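Local coordinates for FrnE protein (PDB 5CO3) that probably acts as a cytoplasmic disulfide oxidoreductase of the DsbA-like thioredoxin class, exchanging disulfides through a pair of cysteines at the start of a helix, at residues Cys25-Arg30 with Ser203-Pro208; Gly37-Arg42 with Gln217-Gln222; His50-Asp55 with Ala181-Leu186; Gly125-Glu130 with Ala154-Asp159; Phe194-Gly197 with Gly201-Gly204. All coordinates share one frame; numbering follows the deposited sequence. Where two conformers were deposited one is given.

Interaction 1 of 5, residues Cys25-Arg30 with Ser203-Pro208; sequences CYIGKR and SGAQAP
The methyl of A205 presses against the backbone of G28, its CB 3.6 Å from the CA of that glycine. A205 points its CB toward the helix, and G28 suits the spot it meets: a methyl built on this glycine would come within about 3.3 Å of the CB of A205, so a bare CA lets the loop lie close against the helix. Beside it, I27 contributes its CG2 branch, 4.1 Å from the CB of A205. With CG1 next to the backbone N (chi1 -73°), CG2 is the branch that stands opposite N and faces the alanine; I27 also packs on T91 and A92 of helix 78-93.

The polar link is indirect. A water donates to G28 O at 3.3 Å and to Q206 O at 2.9 Å, tying two carbonyls that could not bond to each other. On the loop side, A205 forms the centre of an inverse gamma turn, and the amide of Q206 folds back so that NE2 donates to S203 O over 3.1 Å, with the acceptor close to the amide plane and an N-H...O angle of 161°. G204, just before A205, has a positive phi that would jam a side chain against the preceding carbonyl.

C25, K29 and Y26 turn their side chains elsewhere; K29 and Y26 reach E130 on helix 125-137. C25 belongs with C22 to a CxxC pair at a helix start, and the contact joins that helix to the loop after the last strand of the sheet, as expected of a thioredoxin fold.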
# COMPACT_ATOMS: atom_id res chain seq x y z
N CYS A 25 2.15 6.66 0.98
CA CYS A 25 1.32 5.50 0.71
C CYS A 25 -0.10 5.67 1.24
O CYS A 25 -1.05 5.18 0.64
CB CYS A 25 1.97 4.23 1.29
SG CYS A 25 3.38 3.68 0.32
N TYR A 26 -0.25 6.33 2.39
CA TYR A 26 -1.58 6.56 2.93
C TYR A 26 -2.29 7.58 2.03
O TYR A 26 -3.44 7.38 1.63
CB TYR A 26 -1.49 7.06 4.37
CG TYR A 26 -2.67 6.71 5.24
CD1 TYR A 26 -3.84 6.14 4.71
CD2 TYR A 26 -2.60 6.92 6.61
CE1 TYR A 26 -4.91 5.83 5.54
CE2 TYR A 26 -3.66 6.61 7.43
CZ TYR A 26 -4.80 6.08 6.91
OH TYR A 26 -5.85 5.78 7.75
N ILE A 27 -1.59 8.66 1.69
CA ILE A 27 -2.09 9.65 0.73
C ILE A 27 -2.51 8.98 -0.58
O ILE A 27 -3.59 9.24 -1.11
CB ILE A 27 -1.05 10.74 0.47
CG1 ILE A 27 -0.96 11.66 1.69
CG2 ILE A 27 -1.39 11.55 -0.82
CD1 ILE A 27 0.34 12.47 1.80
N GLY A 28 -1.65 8.09 -1.08
CA GLY A 28 -1.93 7.39 -2.33
C GLY A 28 -3.11 6.45 -2.24
O GLY A 28 -3.85 6.25 -3.22
N LYS A 29 -3.29 5.85 -1.07
CA LYS A 29 -4.43 4.97 -0.85
C LYS A 29 -5.72 5.77 -0.94
O LYS A 29 -6.69 5.32 -1.57
CB LYS A 29 -4.32 4.26 0.50
CG LYS A 29 -5.42 3.24 0.80
CD LYS A 29 -5.15 2.51 2.13
CE LYS A 29 -6.03 1.28 2.31
NZ LYS A 29 -7.47 1.63 2.51
N ARG A 30 -5.74 6.95 -0.34
CA ARG A 30 -6.92 7.82 -0.42
C ARG A 30 -7.18 8.28 -1.85
O ARG A 30 -8.33 8.28 -2.32
CB ARG A 30 -6.78 9.03 0.51
CG ARG A 30 -6.97 8.70 2.00
CD ARG A 30 -8.42 8.32 2.31
NE ARG A 30 -8.50 7.57 3.56
CZ ARG A 30 -8.74 8.12 4.75
NH1 ARG A 30 -8.95 9.42 4.86
NH2 ARG A 30 -8.77 7.36 5.83
N SER A 203 3.74 5.38 -10.84
CA SER A 203 4.70 5.57 -9.77
C SER A 203 4.34 6.75 -8.86
O SER A 203 4.14 7.86 -9.33
CB SER A 203 6.09 5.78 -10.36
OG SER A 203 7.00 6.15 -9.34
N GLY A 204 4.27 6.49 -7.56
CA GLY A 204 4.01 7.54 -6.59
C GLY A 204 2.53 7.76 -6.35
O GLY A 204 1.70 7.15 -7.02
N ALA A 205 2.21 8.65 -5.41
CA ALA A 205 0.83 8.96 -5.05
C ALA A 205 0.24 9.99 -6.00
O ALA A 205 0.09 11.17 -5.65
CB ALA A 205 0.76 9.47 -3.61
N GLN A 206 -0.10 9.54 -7.20
CA GLN A 206 -0.58 10.45 -8.24
C GLN A 206 -2.04 10.86 -8.04
O GLN A 206 -2.77 10.26 -7.25
CB GLN A 206 -0.40 9.81 -9.62
CG GLN A 206 1.04 9.44 -9.89
CD GLN A 206 1.50 9.77 -11.30
OE1 GLN A 206 0.86 10.52 -12.04
NE2 GLN A 206 2.63 9.19 -11.69
N ALA A 207 -2.44 11.90 -8.76
CA ALA A 207 -3.79 12.45 -8.67
C ALA A 207 -4.84 11.39 -8.97
O ALA A 207 -4.60 10.48 -9.75
CB ALA A 207 -3.95 13.64 -9.63
N PRO A 208 -6.02 11.51 -8.32
CA PRO A 208 -7.11 10.58 -8.62
C PRO A 208 -7.42 10.56 -10.13
O PRO A 208 -7.66 9.48 -10.66
CB PRO A 208 -8.29 11.15 -7.83
CG PRO A 208 -7.68 11.93 -6.74
CD PRO A 208 -6.39 12.47 -7.27
O HOH W 1 -2.20 8.00 -5.47

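Interaction 2 of 5, residues Gly37-Arg42 with Gln217-Gln222; sequences GQFPQR and QVWAEQ
Q41 lies flat over the indole of W219, and here the packing is closest. Its CG stands 3.5 Å from the centroid of the six-membered ring and only 16° off the ring normal, a CH-pi contact with a methylene above the face. The chain bends at chi2 (76°), which lays the terminal amide back along the indole: the two planes are 21° apart, and CD is 3.9 Å from NE1 of W219. A glutamine fits because its CH2 groups offer C-H bonds to the aromatic face while its flat amide can stack.

F39 touches the same tryptophan differently. CG anti to the backbone N carries the phenyl ring inward, where CZ comes 4.0 Å from W219 CB, which lies at the ring's edge. The buried ring also packs on L212, L215 and S216 of helix 208-222, so this is the enclosed side of the contact.

The close Q41-W219 stack is itself only partly buried, and the exposed R42 marks the solvent side. The F39-R42 type I turn is closed by R42 N to F39 O, and the R42 guanidinium reaches back to G37 O, NH2 at 2.9 Å from above the carbonyl plane. W219 is further fixed by a ring stack with H223.

With no polar bond between turn and helix here, the joint rests on dispersion and CH-pi contact, the partly exposed amide lying over the indole.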
# COMPACT_ATOMS: atom_id res chain seq x y z
N GLY A 37 -13.94 5.38 -6.62
CA GLY A 37 -15.27 5.93 -6.43
C GLY A 37 -15.86 6.57 -7.68
O GLY A 37 -17.06 6.48 -7.91
N GLN A 38 -15.02 7.22 -8.49
CA GLN A 38 -15.50 7.86 -9.72
C GLN A 38 -15.55 6.90 -10.92
O GLN A 38 -16.02 7.26 -12.00
CB GLN A 38 -14.61 9.05 -10.07
CG GLN A 38 -14.49 10.06 -8.95
CD GLN A 38 -13.42 11.10 -9.22
OE1 GLN A 38 -13.38 11.70 -10.30
NE2 GLN A 38 -12.54 11.32 -8.24
N PHE A 39 -15.07 5.68 -10.72
CA PHE A 39 -14.95 4.71 -11.81
C PHE A 39 -16.19 3.83 -11.92
O PHE A 39 -16.49 3.04 -11.01
CB PHE A 39 -13.69 3.87 -11.58
CG PHE A 39 -13.45 2.84 -12.65
CD1 PHE A 39 -13.41 3.20 -13.99
CD2 PHE A 39 -13.24 1.51 -12.31
CE1 PHE A 39 -13.17 2.26 -14.97
CE2 PHE A 39 -13.01 0.56 -13.29
CZ PHE A 39 -12.97 0.93 -14.62
N PRO A 40 -16.93 3.95 -13.03
CA PRO A 40 -18.22 3.26 -13.16
C PRO A 40 -18.12 1.76 -12.95
O PRO A 40 -19.03 1.17 -12.37
CB PRO A 40 -18.64 3.59 -14.59
CG PRO A 40 -18.00 4.88 -14.88
CD PRO A 40 -16.67 4.84 -14.17
N GLN A 41 -17.03 1.14 -13.40
CA GLN A 41 -16.89 -0.31 -13.29
C GLN A 41 -16.10 -0.72 -12.04
O GLN A 41 -15.45 -1.76 -12.03
CB GLN A 41 -16.23 -0.88 -14.55
CG GLN A 41 -17.11 -0.75 -15.80
CD GLN A 41 -17.14 0.65 -16.38
OE1 GLN A 41 -16.29 1.49 -16.07
NE2 GLN A 41 -18.13 0.92 -17.23
N ARG A 42 -16.20 0.09 -10.99
CA ARG A 42 -15.42 -0.12 -9.76
C ARG A 42 -15.60 -1.52 -9.16
O ARG A 42 -14.69 -2.05 -8.54
CB ARG A 42 -15.80 0.93 -8.71
CG ARG A 42 -17.22 0.79 -8.17
CD ARG A 42 -17.64 1.97 -7.31
NE ARG A 42 -17.75 3.20 -8.07
CZ ARG A 42 -18.84 3.59 -8.74
NH1 ARG A 42 -19.93 2.83 -8.76
NH2 ARG A 42 -18.83 4.73 -9.41
N GLN A 217 -8.60 3.46 -19.05
CA GLN A 217 -7.87 3.01 -20.23
C GLN A 217 -7.84 1.49 -20.26
O GLN A 217 -8.05 0.87 -21.30
CB GLN A 217 -6.46 3.58 -20.25
CG GLN A 217 -5.59 3.02 -21.37
CD GLN A 217 -4.26 3.74 -21.52
OE1 GLN A 217 -4.10 4.87 -21.05
NE2 GLN A 217 -3.31 3.10 -22.18
N VAL A 218 -7.58 0.88 -19.10
CA VAL A 218 -7.49 -0.57 -19.04
C VAL A 218 -8.83 -1.21 -19.35
O VAL A 218 -8.89 -2.15 -20.14
CB VAL A 218 -7.00 -1.04 -17.66
CG1 VAL A 218 -7.15 -2.55 -17.53
CG2 VAL A 218 -5.57 -0.62 -17.45
N TRP A 219 -9.91 -0.69 -18.77
CA TRP A 219 -11.25 -1.21 -19.08
C TRP A 219 -11.55 -1.12 -20.58
O TRP A 219 -12.08 -2.06 -21.19
CB TRP A 219 -12.33 -0.47 -18.29
CG TRP A 219 -13.70 -1.00 -18.56
CD1 TRP A 219 -14.61 -0.52 -19.46
CD2 TRP A 219 -14.32 -2.13 -17.93
NE1 TRP A 219 -15.75 -1.28 -19.43
CE2 TRP A 219 -15.60 -2.27 -18.50
CE3 TRP A 219 -13.92 -3.03 -16.94
CZ2 TRP A 219 -16.48 -3.28 -18.11
CZ3 TRP A 219 -14.79 -4.03 -16.55
CH2 TRP A 219 -16.06 -4.14 -17.14
N ALA A 220 -11.21 0.02 -21.16
CA ALA A 220 -11.45 0.26 -22.58
C ALA A 220 -10.72 -0.77 -23.43
O ALA A 220 -11.28 -1.29 -24.40
CB ALA A 220 -11.01 1.66 -22.95
N GLU A 221 -9.48 -1.06 -23.07
CA GLU A 221 -8.68 -2.01 -23.83
C GLU A 221 -9.22 -3.44 -23.71
O GLU A 221 -9.08 -4.24 -24.62
CB GLU A 221 -7.23 -1.96 -23.39
CG GLU A 221 -6.55 -0.65 -23.73
CD GLU A 221 -5.08 -0.65 -23.39
OE1 GLU A 221 -4.53 -1.74 -23.11
OE2 GLU A 221 -4.48 0.44 -23.40
N GLN A 222 -9.86 -3.74 -22.58
CA GLN A 222 -10.40 -5.07 -22.37
C GLN A 222 -11.81 -5.19 -22.94
O GLN A 222 -12.34 -6.30 -23.07
CB GLN A 222 -10.38 -5.41 -20.88
CG GLN A 222 -8.98 -5.37 -20.29
CD GLN A 222 -8.92 -5.89 -18.87
OE1 GLN A 222 -9.95 -6.14 -18.25
NE2 GLN A 222 -7.70 -6.06 -18.36

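Interaction 3 of 5, residues His50-Asp55 with Ala181-Leu186; sequences HSFELD and AQAQQL
Apolar contact between F52 and A183 carries most of this junction. The CB of A183 points at the 50-55 segment and meets the rim of the phenyl ring, in its plane, at 3.8 Å from CD2 and 4.0 Å from CE2. F52 has CG opposite its backbone N (chi1 -169°), which swings the ring to the helix although the CB itself sets off across it. A small methyl suits A183: the ring edge can approach a helix face that is also covered by W17.

The segments join the end of strand 45-51, an outermost strand of the thioredoxin-like sheet, to helix 173-186, with F52 lying near the CxxC cysteines without touching them.

Polar groups meet only loosely across the contact. ND1 of H50 is 4.3 Å from OE1 of Q182, which approaches the imidazole obliquely. The ring finds its real partners outside: NE2 bonds to D15 and ND1 to D179, so both nitrogens are gripped and its rotation is fixed, while W17 stacks on it. D179, one turn before A183 on the same helix, also takes the backbone N of S51, and R177 pairs with E53.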
# COMPACT_ATOMS: atom_id res chain seq x y z
N HIS A 50 0.73 -5.39 -1.87
CA HIS A 50 1.99 -6.11 -1.83
C HIS A 50 2.94 -5.42 -0.88
O HIS A 50 2.92 -4.19 -0.76
CB HIS A 50 2.63 -6.20 -3.22
CG HIS A 50 1.82 -6.97 -4.21
ND1 HIS A 50 2.02 -8.32 -4.45
CD2 HIS A 50 0.81 -6.59 -5.02
CE1 HIS A 50 1.16 -8.73 -5.36
NE2 HIS A 50 0.41 -7.70 -5.73
N SER A 51 3.74 -6.22 -0.19
CA SER A 51 4.67 -5.71 0.81
C SER A 51 5.86 -5.01 0.19
O SER A 51 6.44 -5.47 -0.80
CB SER A 51 5.16 -6.85 1.70
OG SER A 51 4.08 -7.60 2.22
N PHE A 52 6.23 -3.89 0.79
CA PHE A 52 7.43 -3.17 0.43
C PHE A 52 7.99 -2.57 1.72
O PHE A 52 7.22 -2.04 2.53
CB PHE A 52 7.14 -2.08 -0.59
CG PHE A 52 8.37 -1.46 -1.21
CD1 PHE A 52 9.07 -0.47 -0.54
CD2 PHE A 52 8.80 -1.86 -2.47
CE1 PHE A 52 10.19 0.10 -1.11
CE2 PHE A 52 9.92 -1.28 -3.04
CZ PHE A 52 10.62 -0.30 -2.35
N GLU A 53 9.29 -2.71 1.92
CA GLU A 53 9.96 -2.12 3.06
C GLU A 53 10.96 -1.08 2.59
O GLU A 53 11.89 -1.41 1.86
CB GLU A 53 10.67 -3.19 3.90
CG GLU A 53 9.76 -3.86 4.92
CD GLU A 53 10.46 -4.98 5.68
OE1 GLU A 53 11.04 -4.73 6.76
OE2 GLU A 53 10.43 -6.13 5.18
N LEU A 54 10.76 0.17 3.01
CA LEU A 54 11.72 1.22 2.72
C LEU A 54 13.10 0.83 3.23
O LEU A 54 14.10 1.09 2.58
CB LEU A 54 11.31 2.54 3.37
CG LEU A 54 9.97 3.12 2.92
CD1 LEU A 54 9.70 4.40 3.68
CD2 LEU A 54 9.99 3.35 1.41
N ASP A 55 13.14 0.19 4.39
CA ASP A 55 14.40 -0.20 5.01
C ASP A 55 14.25 -1.54 5.72
O ASP A 55 13.96 -1.59 6.91
CB ASP A 55 14.87 0.87 5.99
CG ASP A 55 16.24 0.57 6.59
OD1 ASP A 55 16.95 -0.35 6.12
OD2 ASP A 55 16.61 1.28 7.55
N ALA A 181 10.92 -8.93 -3.28
CA ALA A 181 11.74 -9.39 -4.39
C ALA A 181 11.06 -9.05 -5.71
O ALA A 181 11.70 -8.60 -6.66
CB ALA A 181 12.00 -10.88 -4.27
N GLN A 182 9.75 -9.26 -5.77
CA GLN A 182 9.02 -8.99 -7.00
C GLN A 182 9.09 -7.50 -7.36
O GLN A 182 9.27 -7.16 -8.53
CB GLN A 182 7.56 -9.44 -6.88
CG GLN A 182 6.83 -9.42 -8.20
CD GLN A 182 5.41 -9.94 -8.11
OE1 GLN A 182 4.89 -10.18 -7.01
NE2 GLN A 182 4.76 -10.11 -9.26
N ALA A 183 8.97 -6.64 -6.36
CA ALA A 183 9.11 -5.19 -6.58
C ALA A 183 10.50 -4.88 -7.13
O ALA A 183 10.64 -4.14 -8.10
CB ALA A 183 8.87 -4.42 -5.29
N GLN A 184 11.51 -5.47 -6.51
CA GLN A 184 12.89 -5.28 -6.94
C GLN A 184 13.06 -5.73 -8.39
O GLN A 184 13.65 -5.01 -9.20
CB GLN A 184 13.84 -6.05 -6.03
CG GLN A 184 15.28 -5.56 -6.08
CD GLN A 184 16.03 -5.85 -4.80
OE1 GLN A 184 15.52 -6.52 -3.91
NE2 GLN A 184 17.25 -5.33 -4.70
N GLN A 185 12.53 -6.91 -8.71
CA GLN A 185 12.63 -7.45 -10.07
C GLN A 185 11.96 -6.53 -11.08
O GLN A 185 12.45 -6.34 -12.19
CB GLN A 185 12.00 -8.85 -10.14
CG GLN A 185 12.77 -9.91 -9.36
CD GLN A 185 11.90 -11.09 -8.98
OE1 GLN A 185 10.71 -11.14 -9.29
NE2 GLN A 185 12.50 -12.07 -8.30
N LEU A 186 10.83 -5.95 -10.66
CA LEU A 186 10.07 -5.02 -11.49
C LEU A 186 10.70 -3.64 -11.58
O LEU A 186 10.25 -2.80 -12.35
CB LEU A 186 8.64 -4.89 -10.96
CG LEU A 186 7.67 -6.01 -11.29
CD1 LEU A 186 6.42 -5.89 -10.43
CD2 LEU A 186 7.32 -5.98 -12.76

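Interaction 4 of 5, residues Gly125-Glu130 with Ala154-Asp159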
# COMPACT_ATOMS: atom_id res chain seq x y z
N GLY A 125 -7.45 -7.76 3.77
CA GLY A 125 -6.16 -7.13 3.53
C GLY A 125 -6.22 -5.61 3.52
O GLY A 125 -5.38 -4.96 4.12
N ASP A 126 -7.22 -5.05 2.84
CA ASP A 126 -7.28 -3.61 2.74
C ASP A 126 -7.58 -2.98 4.10
O ASP A 126 -6.97 -1.98 4.46
CB ASP A 126 -8.32 -3.16 1.72
CG ASP A 126 -8.25 -1.66 1.45
OD1 ASP A 126 -8.87 -0.88 2.20
OD2 ASP A 126 -7.53 -1.26 0.50
N ALA A 127 -8.51 -3.57 4.86
CA ALA A 127 -8.83 -3.03 6.18
C ALA A 127 -7.63 -3.10 7.14
O ALA A 127 -7.42 -2.20 7.94
CB ALA A 127 -10.02 -3.76 6.77
N MET A 128 -6.86 -4.19 7.06
CA MET A 128 -5.65 -4.31 7.88
C MET A 128 -4.62 -3.26 7.48
O MET A 128 -4.02 -2.62 8.34
CB MET A 128 -5.04 -5.70 7.75
CG MET A 128 -4.03 -6.04 8.86
SD MET A 128 -4.80 -6.15 10.50
CE MET A 128 -4.32 -4.61 11.26
N LYS A 129 -4.44 -3.08 6.17
CA LYS A 129 -3.49 -2.08 5.66
C LYS A 129 -3.88 -0.70 6.17
O LYS A 129 -3.06 0.04 6.71
CB LYS A 129 -3.42 -2.10 4.13
CG LYS A 129 -2.60 -0.96 3.53
CD LYS A 129 -1.10 -1.19 3.70
CE LYS A 129 -0.30 -0.08 3.04
NZ LYS A 129 1.17 -0.29 3.14
N GLU A 130 -5.16 -0.37 6.00
CA GLU A 130 -5.72 0.89 6.46
C GLU A 130 -5.46 1.12 7.96
O GLU A 130 -4.98 2.19 8.36
CB GLU A 130 -7.23 0.91 6.17
CG GLU A 130 -7.98 2.09 6.77
CD GLU A 130 -7.78 3.37 5.98
OE1 GLU A 130 -7.41 3.30 4.79
OE2 GLU A 130 -7.99 4.45 6.56
N ALA A 154 -7.32 -7.31 16.13
CA ALA A 154 -8.62 -7.45 16.77
C ALA A 154 -9.58 -6.36 16.33
O ALA A 154 -10.75 -6.63 16.06
CB ALA A 154 -8.46 -7.44 18.28
N GLU A 155 -9.07 -5.13 16.24
CA GLU A 155 -9.92 -3.99 15.89
C GLU A 155 -10.44 -4.13 14.47
O GLU A 155 -11.50 -3.62 14.15
CB GLU A 155 -9.16 -2.68 16.05
CG GLU A 155 -8.75 -2.40 17.50
CD GLU A 155 -8.11 -1.03 17.69
OE1 GLU A 155 -8.11 -0.22 16.75
OE2 GLU A 155 -7.62 -0.77 18.81
N VAL A 156 -9.69 -4.84 13.63
CA VAL A 156 -10.09 -5.08 12.25
C VAL A 156 -11.13 -6.21 12.15
O VAL A 156 -11.84 -6.33 11.16
CB VAL A 156 -8.82 -5.36 11.39
CG1 VAL A 156 -9.15 -5.96 10.03
CG2 VAL A 156 -8.00 -4.07 11.24
N GLY A 157 -11.25 -7.00 13.22
CA GLY A 157 -12.24 -8.06 13.28
C GLY A 157 -11.66 -9.44 13.03
O GLY A 157 -12.38 -10.40 12.80
N LEU A 158 -10.34 -9.54 13.08
CA LEU A 158 -9.66 -10.81 12.91
C LEU A 158 -9.64 -11.61 14.21
O LEU A 158 -9.92 -11.08 15.29
CB LEU A 158 -8.23 -10.59 12.42
CG LEU A 158 -8.10 -9.78 11.12
CD1 LEU A 158 -6.64 -9.48 10.80
CD2 LEU A 158 -8.78 -10.49 9.95
N ASP A 159 -9.34 -12.89 14.09
CA ASP A 159 -9.04 -13.73 15.24
C ASP A 159 -7.71 -13.29 15.84
O ASP A 159 -6.65 -13.61 15.31
CB ASP A 159 -8.98 -15.20 14.81
CG ASP A 159 -8.83 -16.16 15.99
OD1 ASP A 159 -8.15 -15.85 16.98
OD2 ASP A 159 -9.41 -17.26 15.90
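V156 turns its two methyls to helix 125-137: CG1 lies 4.0 Å from the CB of A127, and CG2 sits between the CE of M128, at 3.7 Å, and the carbonyl O of A127, at 3.8 Å. The branching follows from chi1 (165°): CG1 is opposite the backbone N and CG2 beside it, which spreads the pair over the alanine and the methionine. A127 is small enough for a beta-branched side chain to come close to the helix backbone.

M128 is the flexible partner. Its chain bends at chi2 and chi3, running across V156 at about a right angle and bringing SD within 3.8 Å of CD1 of L158. The unbranched thioether can thus touch two residues that a stiffer side chain would reach less easily. Cutting V156 back to an alanine removes both methyls, which would probably leave a gap between the CE of M128 and the CB of A127.

Behind this first shell, L115 and A119 of helix 110-121 and L152 of helix 146-156 hold M128, while L158 packs on A119 and A153. A salt bridge from E155 to R131 ties the helices again nearer the surface.

The turn beyond V156 sets L158 in place. G157 ends the helix with a positive phi (102°) in a Schellman motif, a conformation in which a side chain would collide with the preceding carbonyl, and D159 then N-caps the next helix. The contact belongs to the mostly helical insertion that DsbA-like proteins carry in their thioredoxin fold.

Interaction 5 of 5, residues Phe194-Gly197 with Gly201-Gly204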
# COMPACT_ATOMS: atom_id res chain seq x y z
N PHE A 194 1.69 1.58 -8.30
CA PHE A 194 0.51 0.90 -8.81
C PHE A 194 0.79 0.13 -10.10
O PHE A 194 1.46 0.63 -11.00
CB PHE A 194 -0.61 1.91 -9.09
CG PHE A 194 -1.01 2.73 -7.91
CD1 PHE A 194 -0.27 3.85 -7.54
CD2 PHE A 194 -2.14 2.42 -7.19
CE1 PHE A 194 -0.65 4.63 -6.47
CE2 PHE A 194 -2.53 3.19 -6.11
CZ PHE A 194 -1.78 4.30 -5.75
N VAL A 195 0.27 -1.09 -10.17
CA VAL A 195 0.30 -1.85 -11.41
C VAL A 195 -1.13 -2.20 -11.77
O VAL A 195 -1.86 -2.80 -10.97
CB VAL A 195 1.16 -3.12 -11.28
CG1 VAL A 195 1.08 -3.93 -12.57
CG2 VAL A 195 2.59 -2.76 -10.97
N LEU A 196 -1.55 -1.79 -12.96
CA LEU A 196 -2.92 -2.01 -13.39
C LEU A 196 -2.98 -2.98 -14.57
O LEU A 196 -2.25 -2.83 -15.57
CB LEU A 196 -3.59 -0.68 -13.74
CG LEU A 196 -3.79 0.37 -12.64
CD1 LEU A 196 -2.58 1.30 -12.49
CD2 LEU A 196 -5.04 1.17 -12.91
N GLY A 197 -3.81 -4.01 -14.44
CA GLY A 197 -3.97 -5.00 -15.50
C GLY A 197 -2.70 -5.75 -15.84
O GLY A 197 -2.58 -6.33 -16.93
N GLY A 201 2.02 0.78 -15.23
CA GLY A 201 2.60 1.21 -13.97
C GLY A 201 2.34 2.67 -13.68
O GLY A 201 2.42 3.52 -14.57
N VAL A 202 2.00 2.96 -12.43
CA VAL A 202 1.86 4.34 -11.97
C VAL A 202 2.73 4.52 -10.73
O VAL A 202 2.50 3.88 -9.70
CB VAL A 202 0.39 4.72 -11.67
CG1 VAL A 202 0.31 6.09 -11.01
CG2 VAL A 202 -0.44 4.69 -12.96
N SER A 203 3.74 5.38 -10.84
CA SER A 203 4.70 5.57 -9.77
C SER A 203 4.34 6.75 -8.86
O SER A 203 4.14 7.86 -9.33
CB SER A 203 6.09 5.78 -10.36
OG SER A 203 7.00 6.15 -9.34
N GLY A 204 4.27 6.49 -7.56
CA GLY A 204 4.01 7.54 -6.59
C GLY A 204 2.53 7.76 -6.35
O GLY A 204 1.70 7.15 -7.02
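F194 and V202 face each other across two strands with their side chains on the same side of the sheet, CB to CB 3.9 Å. The phenyl ring is turned so that backbone oxygens lie at its edge: V202 O and G204 O both sit near its plane, CD1 being 3.5 Å from the former and CE1 3.5 Å from the latter. The torsion behind this is chi1 (-57°), which sets CG beside the backbone N and sends the ring along the end of the partner strand. An aromatic ring fits because its partly positive rim can meet carbonyl oxygens while its bulk fills the space by L211 of helix 208-222 and I16 of the next strand.

L196, two residues along on the same face, directs CD1 to CG2 of V202 at 4.0 Å. That methyl lies beside the backbone N of V202, and CG1, anti to that N, turns toward the F194 ring, so the valine spans both partners. A serine in place of F194 takes the ring away, which would probably leave L211 and I16 less well packed and V202 O and G204 O without their C-H neighbours.

F194 N donates to V202 O at 2.8 Å and V202 N returns the bond to F194 O at the same length, both nearly straight (173° and 165°). G201 CA adds a CA-H...O contact to F194 O. G204, at positive phi, lets the chain leave the strand. Two antiparallel strands make the hairpin of the C-terminal beta-beta-alpha unit of the thioredoxin fold, followed by helix 208-222.

How the interactions relate
Helix 23-38 serves interactions 1 and 2, whose centres are about 18 Å apart and which meet where P208 packs on Q38. Interaction 5 shares S203 and G204 with interaction 1, about 10 Å away between centres, and V218 of interaction 2 packs on its L196. Interaction 3 reaches the same four-stranded sheet from strand 45-51, at the far edge from strand 200-203. Interaction 4 belongs to the helices inserted between strand 45-51 and strand 193-196, but E130 ties it to Y26 and K29 of interaction 1. Along the chain, interactions 3, 4 and 5 close within the span of interaction 2, so the thioredoxin core joins early and late segments around a helical insertion.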